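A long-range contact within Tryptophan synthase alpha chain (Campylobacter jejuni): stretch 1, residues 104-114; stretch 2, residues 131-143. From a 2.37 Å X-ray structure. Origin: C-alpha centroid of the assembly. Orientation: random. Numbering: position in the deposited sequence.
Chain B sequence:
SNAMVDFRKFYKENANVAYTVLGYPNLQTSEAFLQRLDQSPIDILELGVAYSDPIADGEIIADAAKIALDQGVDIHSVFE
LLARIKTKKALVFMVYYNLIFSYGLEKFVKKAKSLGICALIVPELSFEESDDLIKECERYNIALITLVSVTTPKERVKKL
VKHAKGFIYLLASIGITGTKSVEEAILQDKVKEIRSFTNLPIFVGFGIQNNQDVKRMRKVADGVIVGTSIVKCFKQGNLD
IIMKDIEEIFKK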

# COMPACT_ATOMS: atom_id res chain seq x y z
N GLY B 104 -18.00 -7.13 -7.75
CA GLY B 104 -18.74 -8.36 -7.39
C GLY B 104 -17.77 -9.51 -7.52
O GLY B 104 -17.13 -9.65 -8.54
N LEU B 105 -17.64 -10.34 -6.49
CA LEU B 105 -16.58 -11.34 -6.43
C LEU B 105 -16.57 -12.37 -7.57
O LEU B 105 -15.53 -12.60 -8.25
CB LEU B 105 -16.64 -12.06 -5.11
CG LEU B 105 -15.65 -11.81 -3.99
CD1 LEU B 105 -15.54 -10.33 -3.56
CD2 LEU B 105 -16.12 -12.70 -2.84
N GLU B 106 -17.73 -12.99 -7.76
CA GLU B 106 -17.97 -13.89 -8.85
C GLU B 106 -17.77 -13.22 -10.22
O GLU B 106 -16.97 -13.71 -11.03
CB GLU B 106 -19.39 -14.48 -8.71
CG GLU B 106 -19.86 -15.28 -9.86
CD GLU B 106 -20.84 -16.34 -9.43
OE1 GLU B 106 -22.07 -16.05 -9.36
OE2 GLU B 106 -20.37 -17.48 -9.17
N LYS B 107 -18.48 -12.12 -10.47
CA LYS B 107 -18.37 -11.42 -11.76
C LYS B 107 -16.89 -11.17 -12.16
O LYS B 107 -16.47 -11.39 -13.31
CB LYS B 107 -19.13 -10.08 -11.72
CG LYS B 107 -20.56 -10.08 -12.24
CD LYS B 107 -21.55 -10.83 -11.33
CE LYS B 107 -22.92 -11.08 -12.04
NZ LYS B 107 -23.85 -12.00 -11.28
N PHE B 108 -16.11 -10.70 -11.18
CA PHE B 108 -14.70 -10.39 -11.36
C PHE B 108 -13.85 -11.60 -11.81
O PHE B 108 -13.06 -11.52 -12.78
CB PHE B 108 -14.11 -9.82 -10.06
CG PHE B 108 -12.73 -9.29 -10.24
CD1 PHE B 108 -11.64 -10.06 -9.89
CD2 PHE B 108 -12.53 -8.03 -10.83
CE1 PHE B 108 -10.36 -9.57 -10.09
CE2 PHE B 108 -11.26 -7.54 -11.02
CZ PHE B 108 -10.16 -8.31 -10.66
N VAL B 109 -14.01 -12.69 -11.07
CA VAL B 109 -13.16 -13.85 -11.22
C VAL B 109 -13.41 -14.52 -12.54
O VAL B 109 -12.47 -14.87 -13.23
CB VAL B 109 -13.32 -14.86 -10.04
CG1 VAL B 109 -12.39 -16.06 -10.22
CG2 VAL B 109 -13.03 -14.18 -8.71
N LYS B 110 -14.68 -14.69 -12.89
CA LYS B 110 -15.08 -15.24 -14.19
C LYS B 110 -14.51 -14.38 -15.32
O LYS B 110 -13.90 -14.89 -16.26
CB LYS B 110 -16.60 -15.33 -14.26
CG LYS B 110 -17.17 -15.57 -15.65
CD LYS B 110 -18.62 -16.00 -15.52
CE LYS B 110 -19.34 -16.09 -16.87
NZ LYS B 110 -20.51 -17.04 -16.77
N LYS B 111 -14.72 -13.07 -15.23
CA LYS B 111 -14.18 -12.17 -16.22
C LYS B 111 -12.68 -12.31 -16.40
O LYS B 111 -12.20 -12.53 -17.51
CB LYS B 111 -14.55 -10.72 -15.92
CG LYS B 111 -15.38 -10.12 -17.02
CD LYS B 111 -14.44 -9.65 -18.10
CE LYS B 111 -15.02 -8.53 -18.94
NZ LYS B 111 -16.15 -8.96 -19.83
N ALA B 112 -11.95 -12.18 -15.29
CA ALA B 112 -10.51 -12.35 -15.29
C ALA B 112 -10.10 -13.65 -16.01
O ALA B 112 -9.19 -13.64 -16.86
CB ALA B 112 -10.02 -12.35 -13.90
N LYS B 113 -10.82 -14.73 -15.74
CA LYS B 113 -10.50 -16.04 -16.32
C LYS B 113 -10.81 -16.13 -17.80
O LYS B 113 -10.07 -16.74 -18.57
CB LYS B 113 -11.20 -17.17 -15.55
CG LYS B 113 -11.05 -18.60 -16.13
CD LYS B 113 -9.64 -19.17 -15.88
CE LYS B 113 -9.56 -20.67 -16.16
NZ LYS B 113 -8.20 -21.19 -15.82
N SER B 114 -11.91 -15.52 -18.23
CA SER B 114 -12.24 -15.53 -19.65
C SER B 114 -11.24 -14.71 -20.43
O SER B 114 -11.07 -14.91 -21.63
CB SER B 114 -13.66 -15.04 -19.90
OG SER B 114 -13.83 -13.70 -19.47
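Stretch 2 (131-143) DDLIKECERYNIA

How does the second stretch lie on the first? Both are mainly helical, 105-114 in stretch 1 and a helix that is already running at Asp-131 in stretch 2, and they run in broadly the same direction. Their axes cross at -36° and approach to 9.5 Å. The backbones keep step along the contact: Leu-105 lies by Leu-133, Glu-106 by Glu-136 with their CA atoms 5.9 Å apart, Val-109 by Cys-137, and Lys-110 by Tyr-140. The second helix closes in a Schellman motif, in which Asn-141 takes positive phi and Ile-142 N bonds back to Cys-137 O. The chain then continues extended through Ile-142, whose side chain still reaches the first helix.

What fills the middle of the contact? Val-109 points toward the second helix and fits as a knob among Leu-133, Glu-136, Cys-137 and Tyr-140. With chi1 at t its two methyls face different neighbours: Val-109 CG2 lies 4.0 Å from Leu-133 CD1, while Val-109 CG1 lies 3.8 Å from Tyr-140 CD1 and 4.3 Å from Ile-142 CG1. Leu-133 leaves its backbone sideways, but its t, p conformation brings the end of the chain nearer to the valine. One turn earlier, Leu-105 also points toward stretch 2. Its chi1 of -106° lies between wells, and Leu-105 CD2 rests 3.6 Å from Asp-132 CB.

How are the charged groups beside this apolar strip accommodated? Glu-106 leaves its backbone sideways, yet its extended chi1 and chi2, both t, carry the carboxylate to the other helix. There Glu-106 OE2 comes within 3.2 Å of Glu-136 OE1, a meeting of two acceptors and of like charges. Arg-139 lies beside both: Arg-139 NH1 forms a salt bridge to Glu-136 OE2 at 2.6 Å and a hydrogen bond to Glu-136 OE1 at 3.0 Å. Its link to the first helix is looser, a long salt bridge of 3.8 Å from Arg-139 NH1 to Glu-106 OE2, with the oxygen well out of the guanidinium plane. Tyr-140 OH adds a weak hydrogen bond to Glu-106 OE2 at 3.4 Å.

Why do the two lysines near Tyr-140 adopt such different shapes? Lys-110 is extended, with all four chi angles at t, so its end leads away into an exposed position while its base stays on the ring. Lys-110 CB sits over one face of Tyr-140, 3.7 Å from Tyr-140 CZ, in a CH-pi contact. Lys-113 instead points toward stretch 2 and turns once, at chi2, which is p. Its base packs with Lys-113 CB 4.0 Å from Ile-142 CG1, and the chain then runs past the backbone of Tyr-140, with Lys-113 CE 3.1 Å from Tyr-140 O. Its amine finishes at the turn, where Lys-113 NZ donates a hydrogen bond to Asn-141 O at 3.1 Å.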

# COMPACT_ATOMS: atom_id res chain seq x y z
N ASP B 131 -11.90 -16.22 2.48
CA ASP B 131 -12.72 -17.42 2.27
C ASP B 131 -13.60 -17.32 1.04
O ASP B 131 -13.62 -18.24 0.24
CB ASP B 131 -13.54 -17.80 3.54
CG ASP B 131 -12.63 -18.09 4.76
OD1 ASP B 131 -11.37 -18.00 4.61
OD2 ASP B 131 -13.15 -18.37 5.88
N ASP B 132 -14.28 -16.19 0.88
CA ASP B 132 -15.24 -16.03 -0.21
C ASP B 132 -14.57 -15.86 -1.55
O ASP B 132 -15.10 -16.34 -2.55
CB ASP B 132 -16.15 -14.84 0.06
CG ASP B 132 -17.16 -15.14 1.13
OD1 ASP B 132 -17.88 -16.15 0.98
OD2 ASP B 132 -17.22 -14.37 2.11
N LEU B 133 -13.41 -15.18 -1.59
CA LEU B 133 -12.66 -15.05 -2.83
C LEU B 133 -12.09 -16.39 -3.24
O LEU B 133 -12.11 -16.74 -4.43
CB LEU B 133 -11.52 -14.03 -2.68
CG LEU B 133 -10.64 -13.75 -3.91
CD1 LEU B 133 -11.46 -13.31 -5.10
CD2 LEU B 133 -9.59 -12.69 -3.59
N ILE B 134 -11.58 -17.14 -2.25
CA ILE B 134 -11.01 -18.45 -2.50
C ILE B 134 -12.06 -19.34 -3.14
O ILE B 134 -11.75 -20.12 -4.06
CB ILE B 134 -10.53 -19.08 -1.19
CG1 ILE B 134 -9.22 -18.42 -0.74
CG2 ILE B 134 -10.40 -20.62 -1.32
CD1 ILE B 134 -8.71 -18.92 0.66
N LYS B 135 -13.29 -19.21 -2.67
CA LYS B 135 -14.35 -20.05 -3.15
C LYS B 135 -14.54 -19.80 -4.63
O LYS B 135 -14.54 -20.74 -5.43
CB LYS B 135 -15.63 -19.81 -2.36
CG LYS B 135 -16.20 -21.08 -1.76
CD LYS B 135 -15.37 -21.63 -0.59
CE LYS B 135 -15.92 -22.99 -0.08
NZ LYS B 135 -14.97 -23.65 0.88
N GLU B 136 -14.63 -18.54 -5.02
CA GLU B 136 -14.73 -18.23 -6.43
C GLU B 136 -13.48 -18.62 -7.20
O GLU B 136 -13.60 -19.08 -8.31
CB GLU B 136 -15.08 -16.78 -6.67
CG GLU B 136 -16.34 -16.37 -5.97
CD GLU B 136 -17.51 -17.20 -6.41
OE1 GLU B 136 -17.62 -17.48 -7.62
OE2 GLU B 136 -18.32 -17.58 -5.54
N CYS B 137 -12.29 -18.46 -6.64
CA CYS B 137 -11.10 -18.89 -7.39
C CYS B 137 -11.08 -20.42 -7.64
O CYS B 137 -10.86 -20.83 -8.78
CB CYS B 137 -9.79 -18.42 -6.78
SG CYS B 137 -9.55 -16.60 -6.70
N GLU B 138 -11.29 -21.26 -6.63
CA GLU B 138 -11.43 -22.72 -6.89
C GLU B 138 -12.42 -22.92 -8.03
O GLU B 138 -12.16 -23.66 -8.99
CB GLU B 138 -11.98 -23.51 -5.69
CG GLU B 138 -11.09 -23.69 -4.47
CD GLU B 138 -11.87 -24.36 -3.29
OE1 GLU B 138 -12.65 -25.34 -3.52
OE2 GLU B 138 -11.70 -23.91 -2.13
N ARG B 139 -13.56 -22.25 -7.93
CA ARG B 139 -14.68 -22.41 -8.87
C ARG B 139 -14.30 -22.19 -10.35
O ARG B 139 -14.84 -22.86 -11.22
CB ARG B 139 -15.87 -21.52 -8.48
CG ARG B 139 -17.00 -21.48 -9.52
CD ARG B 139 -18.20 -20.62 -9.10
NE ARG B 139 -19.08 -21.39 -8.24
CZ ARG B 139 -19.42 -21.03 -7.00
NH1 ARG B 139 -19.00 -19.88 -6.50
NH2 ARG B 139 -20.22 -21.81 -6.29
N TYR B 140 -13.40 -21.24 -10.63
CA TYR B 140 -13.01 -20.92 -12.01
C TYR B 140 -11.57 -21.31 -12.36
O TYR B 140 -11.06 -20.94 -13.42
CB TYR B 140 -13.24 -19.43 -12.30
CG TYR B 140 -14.70 -19.04 -12.28
CD1 TYR B 140 -15.26 -18.43 -11.15
CD2 TYR B 140 -15.54 -19.29 -13.38
CE1 TYR B 140 -16.61 -18.05 -11.11
CE2 TYR B 140 -16.90 -18.94 -13.36
CZ TYR B 140 -17.43 -18.32 -12.22
OH TYR B 140 -18.77 -17.96 -12.17
N ASN B 141 -10.94 -22.08 -11.47
CA ASN B 141 -9.56 -22.52 -11.66
C ASN B 141 -8.58 -21.35 -11.82
O ASN B 141 -7.81 -21.29 -12.78
CB ASN B 141 -9.46 -23.48 -12.84
CG ASN B 141 -9.77 -24.91 -12.46
OD1 ASN B 141 -9.78 -25.30 -11.29
ND2 ASN B 141 -9.97 -25.73 -13.47
N ILE B 142 -8.68 -20.42 -10.88
CA ILE B 142 -7.79 -19.28 -10.79
C ILE B 142 -7.15 -19.46 -9.44
O ILE B 142 -7.80 -19.82 -8.46
CB ILE B 142 -8.59 -17.96 -10.81
CG1 ILE B 142 -8.93 -17.57 -12.24
CG2 ILE B 142 -7.79 -16.86 -10.25
CD1 ILE B 142 -7.90 -16.67 -12.88
N ALA B 143 -5.85 -19.27 -9.40
CA ALA B 143 -5.15 -19.36 -8.16
C ALA B 143 -5.19 -18.00 -7.45
O ALA B 143 -4.96 -16.95 -8.07
CB ALA B 143 -3.72 -19.78 -8.43